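Local coordinates for protein terminal uridylyltransferase 1 (Trypanosoma brucei, PDB 5HZD) that catalyses the addition of uridines from UTP to the 3'-hydroxyl end of guide RNAs, ribosomal RNAs and some mRNAs during mitochondrial RNA editing, at residues R301-S306 and P354-L359; M342-L347 and I417-P422. All coordinates share one frame; numbering follows the deposited sequence. Where two conformers were deposited one is given.

How the contacts relate
Contacts 1 and 2 lie side by side, their centres about 10 Å apart, on the same side of the chain's centre, and their segments alternate along the sequence: 301-306, 342-347, 354-359, 417-422. Residues 301-306 lie on helix 292-304, residues 342-347 belong to helix 336-349, and residues 354-359 and 417-422 are loops that meet each other. They are joined in part by Tyr355, whose OH lies 2.8 Å from Leu419 O in a probable hydrogen bond. Tyr303 of contact 1 also touches Ile344 and Leu419 of contact 2. The side chains of Leu419 and Tyr303 are about 7 and 9 Å from that of UTP-binding Tyr337, so both contacts lie near the UTP site.

Contact 1: R301-S306 and P354-L359; sequences RKYLLS and PYVDPL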
ATOM      1  N   ARG A 301       3.235   7.282   7.455  1.00 10.87           N
ATOM      2  CA  ARG A 301       2.259   7.564   8.513  0.67 11.06           C
ATOM      3  C   ARG A 301       2.642   8.781   9.341  1.00 11.37           C
ATOM      4  O   ARG A 301       1.788   9.654   9.635  1.00 13.17           O
ATOM      5  CB  ARG A 301       2.096   6.336   9.411  0.67 12.50           C
ATOM      6  CG  ARG A 301       0.957   6.466  10.375  0.67 11.62           C
ATOM      7  CD  ARG A 301       0.924   5.274  11.312  0.67 13.02           C
ATOM      8  NE  ARG A 301      -0.029   5.552  12.382  0.67 19.55           N
ATOM      9  CZ  ARG A 301       0.259   6.190  13.527  0.67 16.31           C
ATOM     10  NH1 ARG A 301       1.501   6.591  13.809  0.67 22.76           N
ATOM     11  NH2 ARG A 301      -0.707   6.423  14.406  0.67 17.68           N
ATOM     12  N   LYS A 302       3.916   8.892   9.699  1.00 11.53           N
ATOM     13  CA  LYS A 302       4.370  10.009  10.511  1.00 13.41           C
ATOM     14  C   LYS A 302       4.144  11.339   9.787  1.00 13.08           C
ATOM     15  O   LYS A 302       3.593  12.289  10.362  1.00 14.02           O
ATOM     16  CB  LYS A 302       5.840   9.797  10.850  1.00 15.09           C
ATOM     17  CG  LYS A 302       6.371  10.766  11.862  1.00 17.36           C
ATOM     18  CD  LYS A 302       7.751  10.315  12.346  1.00 22.46           C
ATOM     19  CE  LYS A 302       8.334  11.285  13.363  1.00 29.00           C
ATOM     20  NZ  LYS A 302       7.539  11.381  14.632  1.00 30.25           N
ATOM     21  N   TYR A 303       4.515  11.399   8.513  1.00 11.78           N
ATOM     22  CA  TYR A 303       4.232  12.598   7.735  1.00 12.08           C
ATOM     23  C   TYR A 303       2.735  12.881   7.564  1.00 12.69           C
ATOM     24  O   TYR A 303       2.280  14.018   7.767  1.00 14.39           O
ATOM     25  CB  TYR A 303       4.873  12.464   6.349  1.00 11.34           C
ATOM     26  CG  TYR A 303       6.299  12.945   6.265  1.00 11.53           C
ATOM     27  CD1 TYR A 303       6.596  14.301   6.441  1.00 12.14           C
ATOM     28  CD2 TYR A 303       7.330  12.083   5.920  1.00 11.48           C
ATOM     29  CE1 TYR A 303       7.906  14.779   6.294  1.00 12.02           C
ATOM     30  CE2 TYR A 303       8.663  12.570   5.780  1.00 11.72           C
ATOM     31  CZ  TYR A 303       8.910  13.912   5.965  1.00 13.28           C
ATOM     32  OH  TYR A 303      10.207  14.384   5.795  1.00 14.55           O
ATOM     33  N   LEU A 304       1.969  11.870   7.185  1.00 11.26           N
ATOM     34  CA  LEU A 304       0.589  12.147   6.775  1.00 11.40           C
ATOM     35  C   LEU A 304      -0.334  12.436   7.953  1.00 11.50           C
ATOM     36  O   LEU A 304      -1.382  13.067   7.786  1.00 13.48           O
ATOM     37  CB  LEU A 304       0.063  10.982   5.938  1.00 11.47           C
ATOM     38  CG  LEU A 304       0.796  10.787   4.605  1.00 13.05           C
ATOM     39  CD1 LEU A 304       0.145   9.661   3.866  1.00 13.81           C
ATOM     40  CD2 LEU A 304       0.742  12.065   3.736  1.00 14.93           C
ATOM     41  N   LEU A 305       0.051  12.026   9.150  1.00 12.83           N
ATOM     42  CA  LEU A 305      -0.730  12.399  10.331  1.00 13.02           C
ATOM     43  C   LEU A 305      -0.427  13.808  10.846  1.00 14.56           C
ATOM     44  O   LEU A 305      -1.087  14.306  11.770  1.00 18.10           O
ATOM     45  CB  LEU A 305      -0.515  11.386  11.464  1.00 13.85           C
ATOM     46  CG  LEU A 305      -1.180  10.030  11.298  1.00 21.69           C
ATOM     47  CD1 LEU A 305      -0.786   9.185  12.507  1.00 28.14           C
ATOM     48  CD2 LEU A 305      -2.718  10.163  11.184  1.00 25.15           C
ATOM     49  N   SER A 306       0.577  14.465  10.270  1.00 13.68           N
ATOM     50  CA  SER A 306       1.047  15.715  10.842  1.00 13.24           C
ATOM     51  C   SER A 306       0.356  16.990  10.335  1.00 14.35           C
ATOM     52  O   SER A 306       0.697  18.090  10.773  1.00 15.31           O
ATOM     53  CB  SER A 306       2.587  15.822  10.736  1.00 15.35           C
ATOM     54  OG  SER A 306       2.991  16.038   9.404  1.00 16.76           O
ATOM     55  N   PRO A 354       6.110  19.446   9.395  1.00 18.37           N
ATOM     56  CA  PRO A 354       7.525  19.450   9.783  1.00 18.16           C
ATOM     57  C   PRO A 354       8.327  18.417   8.996  1.00 17.70           C
ATOM     58  O   PRO A 354       7.830  17.371   8.578  1.00 15.95           O
ATOM     59  CB  PRO A 354       7.482  19.050  11.270  1.00 20.55           C
ATOM     60  CG  PRO A 354       6.119  19.436  11.735  1.00 21.37           C
ATOM     61  CD  PRO A 354       5.236  19.112  10.536  1.00 18.18           C
ATOM     62  N   TYR A 355       9.607  18.714   8.791  1.00 14.96           N
ATOM     63  CA  TYR A 355      10.492  17.724   8.178  1.00 16.72           C
ATOM     64  C   TYR A 355      10.703  16.501   9.078  1.00 17.64           C
ATOM     65  O   TYR A 355      10.839  16.638  10.305  1.00 18.91           O
ATOM     66  CB  TYR A 355      11.849  18.394   7.851  1.00 15.27           C
ATOM     67  CG  TYR A 355      12.843  17.409   7.300  1.00 15.23           C
ATOM     68  CD1 TYR A 355      12.714  16.939   5.992  1.00 15.23           C
ATOM     69  CD2 TYR A 355      13.894  16.926   8.088  1.00 16.76           C
ATOM     70  CE1 TYR A 355      13.593  15.994   5.491  1.00 13.42           C
ATOM     71  CE2 TYR A 355      14.795  15.977   7.573  1.00 15.96           C
ATOM     72  CZ  TYR A 355      14.621  15.531   6.280  1.00 14.65           C
ATOM     73  OH  TYR A 355      15.509  14.605   5.797  1.00 18.57           O
ATOM     74  N   VAL A 356      10.721  15.311   8.478  1.00 17.26           N
ATOM     75  CA  VAL A 356      11.103  14.089   9.189  1.00 16.50           C
ATOM     76  C   VAL A 356      12.226  13.401   8.413  1.00 16.79           C
ATOM     77  O   VAL A 356      12.056  13.073   7.225  1.00 17.58           O
ATOM     78  CB  VAL A 356       9.935  13.092   9.261  1.00 14.97           C
ATOM     79  CG1 VAL A 356      10.373  11.806   9.991  1.00 19.83           C
ATOM     80  CG2 VAL A 356       8.730  13.702   9.945  1.00 19.35           C
ATOM     81  N   ASP A 357      13.370  13.186   9.058  1.00 20.08           N
ATOM     82  CA  ASP A 357      14.441  12.444   8.391  1.00 21.53           C
ATOM     83  C   ASP A 357      14.042  10.971   8.290  1.00 18.80           C
ATOM     84  O   ASP A 357      13.659  10.366   9.305  1.00 20.28           O
ATOM     85  CB  ASP A 357      15.737  12.588   9.180  1.00 20.41           C
ATOM     86  CG  ASP A 357      16.954  12.121   8.397  1.00 27.40           C
ATOM     87  OD1 ASP A 357      16.878  11.093   7.698  1.00 23.43           O
ATOM     88  OD2 ASP A 357      18.007  12.797   8.468  1.00 32.00           O
ATOM     89  N   PRO A 358      14.095  10.380   7.083  1.00 18.90           N
ATOM     90  CA  PRO A 358      13.777   8.946   7.019  1.00 18.21           C
ATOM     91  C   PRO A 358      14.567   8.105   8.043  1.00 19.49           C
ATOM     92  O   PRO A 358      14.029   7.114   8.543  1.00 20.11           O
ATOM     93  CB  PRO A 358      14.116   8.589   5.571  1.00 17.70           C
ATOM     94  CG  PRO A 358      13.733   9.891   4.819  1.00 16.96           C
ATOM     95  CD  PRO A 358      14.318  10.943   5.732  1.00 17.32           C
ATOM     96  N   LEU A 359      15.765   8.526   8.403  1.00 17.23           N
ATOM     97  CA  LEU A 359      16.579   7.793   9.397  1.00 19.64           C
ATOM     98  C   LEU A 359      15.998   7.755  10.813  1.00 21.64           C
ATOM     99  O   LEU A 359      16.434   6.950  11.648  1.00 23.85           O
ATOM    100  CB  LEU A 359      18.012   8.335   9.424  1.00 24.09           C
ATOM    101  CG  LEU A 359      18.761   8.143   8.094  1.00 30.00           C
ATOM    102  CD1 LEU A 359      20.216   8.525   8.235  1.00 32.64           C
ATOM    103  CD2 LEU A 359      18.622   6.721   7.564  1.00 35.88           C
TER
HETATM  104  O   HOH W   1       5.785  15.640   9.702  1.00 18.10           O
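Tyr303 of helix 292-304 reaches Val356 with its hydroxyl, which accepts a hydrogen bond from Val356 N at 2.9 Å, with an N-H...O angle of 156°. The carbonyl of the same residue is also close, Val356 O lying 2.7 Å from Tyr303 OH, so the phenol oxygen sits beside both polar backbone atoms of one residue. Tyr355 flanks it through CD1 and CE1 of its ring, while its own hydroxyl is engaged by Leu419 O.

Apolar contact accompanies this polar one. Val356 CB stands over one face of the Tyr303 ring, offset toward the rim, in a CH-pi contact 3.9 Å from the centroid, and its nearest ring atom is Tyr303 CZ at 3.5 Å. The valine and tyrosine side chains run antiparallel past one another. The isopropyl group is divided between neighbours: CG2 stays by the tyrosine ring near CE1 and CZ, whereas CG1, anti to the backbone N (chi1 179°), packs 3.8 Å from Lys302 CD. Here the aliphatic part of the lysine does the touching.

A water joins the other end of the contact, donating to Ser306 OG at 2.8 Å and to Pro354 O at 2.9 Å. Ser306 OG in turn donates to Tyr303 O at 2.7 Å, tilted 22° from the carbonyl plane. That carbonyl accepts from Ser306 N as well, two bonds gripping one oxygen.

Outside the pair, Ile344 and Val348 of helix 336-349 pack on Tyr303, and Leu299 touches Val356. The loop is thus held to helix 292-304, which carries UTP-binding residues: a buried phenol satisfies a backbone N-H, and a water bridges the more exposed margin.

Contact 2: M342-L347 and I417-P422; sequences MWIYYL and ISLNRP
Tyr345 projects from helix 336-349 against Ile417 and Ser418. Ile417 CA stands almost on the normal through the ring centre, only 3° off it, in a CH-pi contact 4.2 Å from the centroid. Ile417 CG2 lies 3.5 Å from Tyr345 CB, close to CG as well. At the ring edge, near its plane, Ser418 O lies 3.3 Å from Tyr345 CD1. With CG anti to the backbone N (chi1 174°), the ring root is carried toward the loop.

Two residues preceding the tyrosine, Met342 and Ile344, extend the interface. Ile417 CD1 touches Met342 CG at 3.8 Å, the two side chains crossing obliquely. Leu419 CD2 lies 3.9 Å from Ile344 CG2 and approaches Tyr345 CA as well; the leucine and isoleucine cross at about a right angle.

Farther out, the loop is shaped by its own polar groups. Ser418 OG accepts from Asn420 N at 3.1 Å, an ST turn, and is hydrogen-bonded to Glu466, which also forms a salt bridge with Arg421. Glu466 lies in the proposed nucleotide recognition motif, and its backbone, like that of Cys464, hydrogen-bonds to Ile417. Tyr406 of helix 385-409 packs on both Tyr345 and Ile417.

No hydrogen bond joins 342-347 to 417-422; the buried contact rests on aliphatic packing, the Tyr345 face and Ser418 O at the ring edge. Several of the loop's polar groups bond to the proposed recognition motif, Asn420 ND2 to Pro468 O among them, and the loop thereby connects that motif to the helix bearing UTP-binding Tyr337.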
ATOM      1  N   MET A 342       5.970  12.876  -3.712  1.00 11.13           N
ATOM      2  CA  MET A 342       5.743  14.178  -4.319  1.00 11.01           C
ATOM      3  C   MET A 342       4.881  15.056  -3.410  1.00 11.03           C
ATOM      4  O   MET A 342       5.178  16.226  -3.219  1.00 11.22           O
ATOM      5  CB  MET A 342       5.041  14.062  -5.677  1.00 12.63           C
ATOM      6  CG  MET A 342       5.911  13.453  -6.756  1.00 11.87           C
ATOM      7  SD  MET A 342       5.074  13.504  -8.351  1.00 15.10           S
ATOM      8  CE  MET A 342       4.912  15.262  -8.636  1.00 15.46           C
ATOM      9  N   TRP A 343       3.798  14.510  -2.877  1.00 10.88           N
ATOM     10  CA  TRP A 343       2.899  15.296  -2.048  1.00 10.95           C
ATOM     11  C   TRP A 343       3.593  15.719  -0.770  1.00 11.79           C
ATOM     12  O   TRP A 343       3.542  16.886  -0.377  1.00 11.25           O
ATOM     13  CB  TRP A 343       1.679  14.402  -1.766  1.00 11.31           C
ATOM     14  CG  TRP A 343       0.692  14.867  -0.724  1.00 10.88           C
ATOM     15  CD1 TRP A 343       0.313  14.167   0.389  1.00 10.82           C
ATOM     16  CD2 TRP A 343      -0.154  16.038  -0.762  1.00 11.09           C
ATOM     17  NE1 TRP A 343      -0.680  14.858   1.070  1.00 11.02           N
ATOM     18  CE2 TRP A 343      -0.985  15.995   0.373  1.00 13.53           C
ATOM     19  CE3 TRP A 343      -0.258  17.128  -1.631  1.00 11.70           C
ATOM     20  CZ2 TRP A 343      -1.923  16.979   0.657  1.00 11.90           C
ATOM     21  CZ3 TRP A 343      -1.211  18.114  -1.344  1.00 13.83           C
ATOM     22  CH2 TRP A 343      -2.007  18.043  -0.196  1.00 11.58           C
ATOM     23  N   ILE A 344       4.269  14.792  -0.114  1.00 10.95           N
ATOM     24  CA  ILE A 344       4.914  15.135   1.162  1.00 11.11           C
ATOM     25  C   ILE A 344       6.054  16.142   0.962  1.00 11.36           C
ATOM     26  O   ILE A 344       6.219  17.061   1.770  1.00 11.59           O
ATOM     27  CB  ILE A 344       5.451  13.895   1.816  1.00 11.02           C
ATOM     28  CG1 ILE A 344       4.253  13.066   2.279  1.00 10.94           C
ATOM     29  CG2 ILE A 344       6.301  14.258   3.019  1.00 11.58           C
ATOM     30  CD1 ILE A 344       4.633  11.622   2.648  1.00 11.66           C
ATOM     31  N   TYR A 345       6.833  15.976  -0.111  1.00 11.35           N
ATOM     32  CA  TYR A 345       7.929  16.922  -0.372  1.00 11.63           C
ATOM     33  C   TYR A 345       7.371  18.326  -0.532  1.00 12.61           C
ATOM     34  O   TYR A 345       7.918  19.287   0.021  1.00 12.09           O
ATOM     35  CB  TYR A 345       8.712  16.517  -1.626  1.00 11.64           C
ATOM     36  CG  TYR A 345       9.766  17.505  -2.040  1.00 12.25           C
ATOM     37  CD1 TYR A 345      10.993  17.545  -1.394  1.00 12.92           C
ATOM     38  CD2 TYR A 345       9.515  18.397  -3.090  1.00 12.95           C
ATOM     39  CE1 TYR A 345      11.994  18.483  -1.790  1.00 12.61           C
ATOM     40  CE2 TYR A 345      10.489  19.306  -3.493  1.00 12.43           C
ATOM     41  CZ  TYR A 345      11.707  19.342  -2.836  1.00 13.46           C
ATOM     42  OH  TYR A 345      12.665  20.257  -3.210  1.00 14.45           O
ATOM     43  N   TYR A 346       6.278  18.442  -1.276  1.00 11.69           N
ATOM     44  CA  TYR A 346       5.581  19.731  -1.395  1.00 11.88           C
ATOM     45  C   TYR A 346       5.144  20.261  -0.021  1.00 12.01           C
ATOM     46  O   TYR A 346       5.357  21.446   0.302  1.00 13.56           O
ATOM     47  CB  TYR A 346       4.399  19.580  -2.350  1.00 11.76           C
ATOM     48  CG  TYR A 346       3.316  20.618  -2.176  1.00 11.93           C
ATOM     49  CD1 TYR A 346       3.498  21.928  -2.612  1.00 12.23           C
ATOM     50  CD2 TYR A 346       2.116  20.272  -1.589  1.00 12.06           C
ATOM     51  CE1 TYR A 346       2.483  22.869  -2.488  1.00 13.25           C
ATOM     52  CE2 TYR A 346       1.101  21.197  -1.435  1.00 13.94           C
ATOM     53  CZ  TYR A 346       1.301  22.497  -1.865  1.00 13.93           C
ATOM     54  OH  TYR A 346       0.273  23.416  -1.736  1.00 17.18           O
ATOM     55  N   LEU A 347       4.519  19.417   0.798  1.00 11.84           N
ATOM     56  CA  LEU A 347       4.095  19.852   2.122  1.00 12.02           C
ATOM     57  C   LEU A 347       5.264  20.343   2.953  1.00 12.29           C
ATOM     58  O   LEU A 347       5.119  21.330   3.691  1.00 14.36           O
ATOM     59  CB  LEU A 347       3.367  18.715   2.884  1.00 11.83           C
ATOM     60  CG  LEU A 347       2.062  18.222   2.240  1.00 13.78           C
ATOM     61  CD1 LEU A 347       1.480  17.059   3.069  1.00 17.07           C
ATOM     62  CD2 LEU A 347       1.037  19.382   2.085  1.00 13.59           C
ATOM     63  N   ILE A 417      13.131  15.627  -6.137  1.00 12.53           N
ATOM     64  CA  ILE A 417      12.132  15.514  -5.057  1.00 12.21           C
ATOM     65  C   ILE A 417      12.689  14.530  -4.043  1.00 12.15           C
ATOM     66  O   ILE A 417      12.850  13.345  -4.345  1.00 13.20           O
ATOM     67  CB  ILE A 417      10.804  15.020  -5.647  1.00 11.91           C
ATOM     68  CG1 ILE A 417      10.268  16.042  -6.676  1.00 12.04           C
ATOM     69  CG2 ILE A 417       9.759  14.802  -4.546  1.00 11.62           C
ATOM     70  CD1 ILE A 417       8.962  15.631  -7.392  1.00 12.40           C
ATOM     71  N   SER A 418      13.045  15.004  -2.853  1.00 12.41           N
ATOM     72  CA  SER A 418      13.740  14.138  -1.915  1.00 12.33           C
ATOM     73  C   SER A 418      13.409  14.499  -0.485  1.00 12.80           C
ATOM     74  O   SER A 418      13.392  15.685  -0.116  1.00 12.51           O
ATOM     75  CB  SER A 418      15.265  14.237  -2.106  1.00 12.76           C
ATOM     76  OG  SER A 418      15.889  13.418  -1.120  1.00 15.98           O
ATOM     77  N   LEU A 419      13.110  13.468   0.308  1.00 12.15           N
ATOM     78  CA  LEU A 419      12.880  13.644   1.747  1.00 12.22           C
ATOM     79  C   LEU A 419      14.129  13.291   2.533  1.00 12.57           C
ATOM     80  O   LEU A 419      14.113  13.282   3.763  1.00 14.19           O
ATOM     81  CB  LEU A 419      11.709  12.757   2.217  1.00 11.87           C
ATOM     82  CG  LEU A 419      10.401  12.948   1.456  1.00 12.09           C
ATOM     83  CD1 LEU A 419       9.397  11.936   2.008  1.00 14.85           C
ATOM     84  CD2 LEU A 419       9.964  14.366   1.666  1.00 17.25           C
ATOM     85  N   ASN A 420      15.260  13.047   1.867  1.00 12.80           N
ATOM     86  CA  ASN A 420      16.429  12.595   2.607  1.00 13.28           C
ATOM     87  C   ASN A 420      17.208  13.717   3.255  1.00 13.98           C
ATOM     88  O   ASN A 420      18.144  13.460   4.030  1.00 18.44           O
ATOM     89  CB  ASN A 420      17.382  11.809   1.702  1.00 15.31           C
ATOM     90  CG  ASN A 420      16.857  10.448   1.375  1.00 22.08           C
ATOM     91  OD1 ASN A 420      16.032  10.299   0.503  1.00 22.78           O
ATOM     92  ND2 ASN A 420      17.306   9.440   2.115  1.00 30.96           N
ATOM     93  N   ARG A 421      16.847  14.947   2.919  1.00 15.37           N
ATOM     94  CA  ARG A 421      17.422  16.136   3.564  1.00 16.13           C
ATOM     95  C   ARG A 421      16.362  17.211   3.494  1.00 16.05           C
ATOM     96  O   ARG A 421      15.502  17.164   2.621  1.00 16.72           O
ATOM     97  CB  ARG A 421      18.728  16.558   2.859  1.00 18.38           C
ATOM     98  CG  ARG A 421      18.569  16.922   1.384  1.00 16.20           C
ATOM     99  CD  ARG A 421      19.912  16.809   0.633  1.00 17.61           C
ATOM    100  NE  ARG A 421      20.570  15.533   0.875  1.00 18.32           N
ATOM    101  CZ  ARG A 421      20.255  14.393   0.259  1.00 19.04           C
ATOM    102  NH1 ARG A 421      19.259  14.328  -0.636  1.00 16.41           N
ATOM    103  NH2 ARG A 421      20.913  13.287   0.574  1.00 20.34           N
ATOM    104  N   PRO A 422      16.396  18.193   4.413  1.00 16.62           N
ATOM    105  CA  PRO A 422      15.331  19.201   4.482  1.00 17.46           C
ATOM    106  C   PRO A 422      15.411  20.304   3.438  1.00 19.58           C
ATOM    107  O   PRO A 422      14.391  20.897   3.097  1.00 22.22           O
ATOM    108  CB  PRO A 422      15.547  19.821   5.878  1.00 18.69           C
ATOM    109  CG  PRO A 422      16.994  19.590   6.188  1.00 20.18           C
ATOM    110  CD  PRO A 422      17.314  18.253   5.565  1.00 20.44           C
TER